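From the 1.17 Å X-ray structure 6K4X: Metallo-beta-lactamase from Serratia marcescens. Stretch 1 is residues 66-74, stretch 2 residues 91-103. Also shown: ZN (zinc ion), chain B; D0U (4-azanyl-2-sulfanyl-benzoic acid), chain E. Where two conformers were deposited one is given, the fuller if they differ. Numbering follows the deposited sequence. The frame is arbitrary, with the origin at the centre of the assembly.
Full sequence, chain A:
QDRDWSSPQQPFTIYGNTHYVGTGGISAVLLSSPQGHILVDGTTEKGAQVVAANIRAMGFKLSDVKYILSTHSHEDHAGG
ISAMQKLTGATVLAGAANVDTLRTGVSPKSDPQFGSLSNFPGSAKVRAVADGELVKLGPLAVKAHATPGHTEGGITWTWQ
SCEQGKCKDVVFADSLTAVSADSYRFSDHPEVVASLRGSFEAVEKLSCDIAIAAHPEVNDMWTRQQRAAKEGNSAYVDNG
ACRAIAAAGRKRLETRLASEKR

Stretch 1 (66-74) KYILSTHSH
Stretch 2 91-103: TVLAGAANVDTLR

Where the parallel strand pairing runs out, two waters take over the joint. Water 1 donates to Ser70 O (2.8 Å) and accepts from Gly95 N (2.9 Å); water 2 donates to Ser70 OG (2.8 Å) and accepts from Asn98 ND2 (3.0 Å). Ser70 (chi1 t), its CA-to-CB bond toward the other stretch, offers its carbonyl O to one water and its OG to the other.

Before that, the strands that hold Tyr67 to Leu69 and Thr91 to Leu93 run in the same direction, their axes at 34° and 4.6 Å apart at closest approach. The register pairs Tyr67 with Thr91, Ile68 with Val92 and Leu69 with Leu93, CA atoms 4.8, 4.7 and 5.0 Å apart. With phi between -134° and -91° and psi between 122° and 143° over these six residues, four hydrogen bonds alternate: Thr91 N to Lys66 O (3.1 Å), Ile68 N to Thr91 O (2.9 Å), Leu93 N to Ile68 O (2.9 Å) and Ser70 N to Leu93 O (3.0 Å).

One sheet face carries Tyr67, Leu69, Thr91 and Leu93. Leu93 (m,t) sets CD1 3.7 Å from Tyr67 CD1 and 3.8 Å from Leu69 CD2, so one branched side chain fills the space beside two neighbours. Tyr67 (chi1 m) is partly exposed, as suits a ring ending in a hydroxyl. The other face holds buried Ile68 (m,t) and Val92 (t), with Ile68 CB 4.3 Å from Val92 CG2.

Beyond the strands, the chain turns so that Ser73 (p; phi/psi -98/61) points its small side chain toward the start of helix 99-103. Its CB lies 3.5 Å from Thr101 CG2 and 3.7 Å from Leu102 CD2; its OG is 3.2 Å from Asn98 CG. His72 (p) and His74 (m) instead bind zinc, through His72 NE2 (2.0 Å) and His74 ND1 (2.1 Å), with D0U S1, the sulfur of the bound 4-azanyl-2-sulfanyl-benzoic acid, 2.3 Å from ZN.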

# COMPACT_ATOMS: atom_id res chain seq x y z
N LYS A 66 -15.02 -4.69 -5.53
CA LYS A 66 -15.86 -3.50 -5.57
C LYS A 66 -15.09 -2.21 -5.35
O LYS A 66 -15.53 -1.16 -5.83
CB LYS A 66 -16.99 -3.62 -4.54
CG LYS A 66 -17.88 -4.84 -4.74
CD LYS A 66 -18.37 -5.07 -6.14
CE LYS A 66 -19.26 -6.28 -6.25
NZ LYS A 66 -19.69 -6.56 -7.63
N TYR A 67 -13.98 -2.28 -4.62
CA TYR A 67 -13.13 -1.12 -4.37
C TYR A 67 -11.68 -1.53 -4.60
O TYR A 67 -11.30 -2.66 -4.26
CB TYR A 67 -13.25 -0.62 -2.93
CG TYR A 67 -14.57 0.02 -2.59
CD1 TYR A 67 -14.90 1.24 -3.13
CD2 TYR A 67 -15.47 -0.57 -1.74
CE1 TYR A 67 -16.09 1.87 -2.84
CE2 TYR A 67 -16.69 0.04 -1.44
CZ TYR A 67 -17.00 1.26 -2.00
OH TYR A 67 -18.18 1.91 -1.73
N ILE A 68 -10.90 -0.60 -5.14
CA ILE A 68 -9.45 -0.71 -5.19
C ILE A 68 -8.92 0.47 -4.38
O ILE A 68 -9.19 1.63 -4.71
CB ILE A 68 -8.92 -0.66 -6.63
CG1 ILE A 68 -9.50 -1.79 -7.48
CG2 ILE A 68 -7.41 -0.68 -6.64
CD1 ILE A 68 -9.32 -1.63 -8.98
N LEU A 69 -8.15 0.17 -3.35
CA LEU A 69 -7.58 1.17 -2.46
C LEU A 69 -6.15 1.43 -2.87
O LEU A 69 -5.39 0.49 -3.02
CB LEU A 69 -7.64 0.66 -1.02
CG LEU A 69 -9.00 0.14 -0.56
CD1 LEU A 69 -8.94 -0.23 0.90
CD2 LEU A 69 -10.11 1.13 -0.84
N SER A 70 -5.76 2.70 -2.96
CA SER A 70 -4.41 3.08 -3.36
C SER A 70 -3.63 3.55 -2.13
O SER A 70 -4.09 4.45 -1.41
CB SER A 70 -4.47 4.17 -4.39
OG SER A 70 -3.17 4.66 -4.72
N THR A 71 -2.43 3.01 -1.94
CA THR A 71 -1.48 3.58 -0.96
C THR A 71 -0.94 4.91 -1.49
O THR A 71 -1.21 5.98 -0.93
CB THR A 71 -0.33 2.62 -0.63
OG1 THR A 71 0.30 2.21 -1.84
CG2 THR A 71 -0.79 1.42 0.18
N HIS A 72 -0.16 4.87 -2.58
CA HIS A 72 0.28 6.09 -3.19
C HIS A 72 0.49 5.90 -4.69
O HIS A 72 0.59 4.80 -5.22
CB HIS A 72 1.53 6.68 -2.51
CG HIS A 72 2.81 5.97 -2.80
ND1 HIS A 72 3.28 4.96 -2.01
CD2 HIS A 72 3.73 6.14 -3.78
CE1 HIS A 72 4.45 4.56 -2.48
NE2 HIS A 72 4.76 5.25 -3.60
N SER A 73 0.57 7.06 -5.36
CA SER A 73 0.43 7.18 -6.81
C SER A 73 1.78 7.24 -7.51
O SER A 73 2.08 8.21 -8.22
CB SER A 73 -0.40 8.40 -7.08
OG SER A 73 0.08 9.53 -6.36
N HIS A 74 2.57 6.16 -7.35
CA HIS A 74 3.75 5.93 -8.20
C HIS A 74 3.53 4.64 -8.98
O HIS A 74 2.72 3.80 -8.60
CB HIS A 74 5.04 5.82 -7.38
CG HIS A 74 5.41 7.10 -6.71
ND1 HIS A 74 6.16 7.16 -5.58
CD2 HIS A 74 5.15 8.37 -7.08
CE1 HIS A 74 6.32 8.43 -5.27
NE2 HIS A 74 5.73 9.19 -6.17
N THR A 91 -14.53 0.93 -7.88
CA THR A 91 -14.21 2.33 -7.59
C THR A 91 -12.84 2.38 -6.94
O THR A 91 -12.54 1.56 -6.05
CB THR A 91 -15.26 2.95 -6.67
OG1 THR A 91 -16.49 2.93 -7.39
CG2 THR A 91 -14.93 4.36 -6.26
N VAL A 92 -12.01 3.32 -7.36
CA VAL A 92 -10.67 3.51 -6.82
C VAL A 92 -10.71 4.60 -5.75
O VAL A 92 -11.20 5.70 -6.01
CB VAL A 92 -9.70 3.90 -7.95
CG1 VAL A 92 -8.31 4.14 -7.41
CG2 VAL A 92 -9.70 2.84 -9.05
N LEU A 93 -10.19 4.31 -4.56
CA LEU A 93 -10.20 5.26 -3.46
C LEU A 93 -8.77 5.63 -3.10
O LEU A 93 -7.90 4.77 -3.01
CB LEU A 93 -10.91 4.67 -2.26
CG LEU A 93 -12.35 4.27 -2.48
CD1 LEU A 93 -12.95 3.68 -1.22
CD2 LEU A 93 -13.21 5.43 -2.95
N ALA A 94 -8.55 6.92 -2.82
CA ALA A 94 -7.22 7.43 -2.57
C ALA A 94 -7.30 8.68 -1.71
O ALA A 94 -8.33 9.37 -1.63
CB ALA A 94 -6.52 7.73 -3.87
N GLY A 95 -6.14 9.04 -1.16
CA GLY A 95 -6.03 10.31 -0.49
C GLY A 95 -6.28 11.45 -1.45
O GLY A 95 -5.95 11.39 -2.62
N ALA A 96 -6.88 12.54 -0.93
CA ALA A 96 -7.36 13.65 -1.76
C ALA A 96 -6.29 14.16 -2.71
O ALA A 96 -6.60 14.41 -3.87
CB ALA A 96 -7.86 14.77 -0.88
N ALA A 97 -5.07 14.34 -2.22
CA ALA A 97 -4.03 14.99 -3.01
C ALA A 97 -3.44 14.06 -4.07
O ALA A 97 -2.69 14.53 -4.89
CB ALA A 97 -2.95 15.52 -2.09
N ASN A 98 -3.74 12.77 -4.03
CA ASN A 98 -3.24 11.84 -5.06
C ASN A 98 -4.31 11.49 -6.11
O ASN A 98 -4.02 10.78 -7.07
CB ASN A 98 -2.73 10.54 -4.44
CG ASN A 98 -1.38 10.67 -3.75
OD1 ASN A 98 -0.77 11.75 -3.73
ND2 ASN A 98 -0.89 9.58 -3.19
N VAL A 99 -5.55 11.97 -5.93
CA VAL A 99 -6.61 11.65 -6.89
C VAL A 99 -6.21 12.04 -8.32
O VAL A 99 -6.36 11.25 -9.26
CB VAL A 99 -7.95 12.28 -6.45
CG1 VAL A 99 -8.99 12.26 -7.57
CG2 VAL A 99 -8.50 11.61 -5.20
N ASP A 100 -5.73 13.28 -8.49
CA ASP A 100 -5.45 13.75 -9.82
C ASP A 100 -4.31 12.92 -10.46
O ASP A 100 -4.33 12.64 -11.65
CB ASP A 100 -5.13 15.23 -9.78
CG ASP A 100 -5.17 15.85 -11.15
OD1 ASP A 100 -6.23 15.76 -11.78
OD2 ASP A 100 -4.14 16.38 -11.57
N THR A 101 -3.34 12.53 -9.64
CA THR A 101 -2.24 11.74 -10.12
C THR A 101 -2.75 10.38 -10.61
O THR A 101 -2.33 9.86 -11.65
CB THR A 101 -1.18 11.50 -9.06
OG1 THR A 101 -0.74 12.76 -8.56
CG2 THR A 101 -0.01 10.73 -9.63
N LEU A 102 -3.66 9.75 -9.85
CA LEU A 102 -4.18 8.46 -10.28
C LEU A 102 -5.01 8.60 -11.56
O LEU A 102 -5.05 7.68 -12.39
CB LEU A 102 -5.02 7.83 -9.18
CG LEU A 102 -4.24 7.37 -7.95
CD1 LEU A 102 -5.20 6.87 -6.88
CD2 LEU A 102 -3.21 6.30 -8.27
N ARG A 103 -5.72 9.71 -11.72
CA ARG A 103 -6.54 9.90 -12.90
C ARG A 103 -5.68 10.14 -14.13
O ARG A 103 -6.06 9.68 -15.21
CB ARG A 103 -7.46 11.11 -12.78
CG ARG A 103 -8.59 10.86 -11.80
CD ARG A 103 -9.41 12.09 -11.57
NE ARG A 103 -10.61 11.71 -10.84
CZ ARG A 103 -11.46 12.57 -10.30
NH1 ARG A 103 -11.20 13.87 -10.35
NH2 ARG A 103 -12.56 12.13 -9.73
ZN ZN B . 6.64 5.67 -4.23
O2 D0U E . 7.73 3.17 -2.31
C7 D0U E . 8.88 3.52 -1.98
O1 D0U E . 9.26 3.51 -0.77
C3 D0U E . 9.86 4.00 -2.99
C2 D0U E . 11.21 4.13 -2.54
C4 D0U E . 9.54 4.30 -4.32
S1 D0U E . 8.04 4.12 -5.13
C5 D0U E . 10.58 4.77 -5.15
C6 D0U E . 11.90 4.92 -4.70
N1 D0U E . 12.91 5.34 -5.56
C1 D0U E . 12.20 4.57 -3.41
O HOH W 1 -3.91 7.23 -1.48
O HOH W 2 -2.70 7.33 -3.95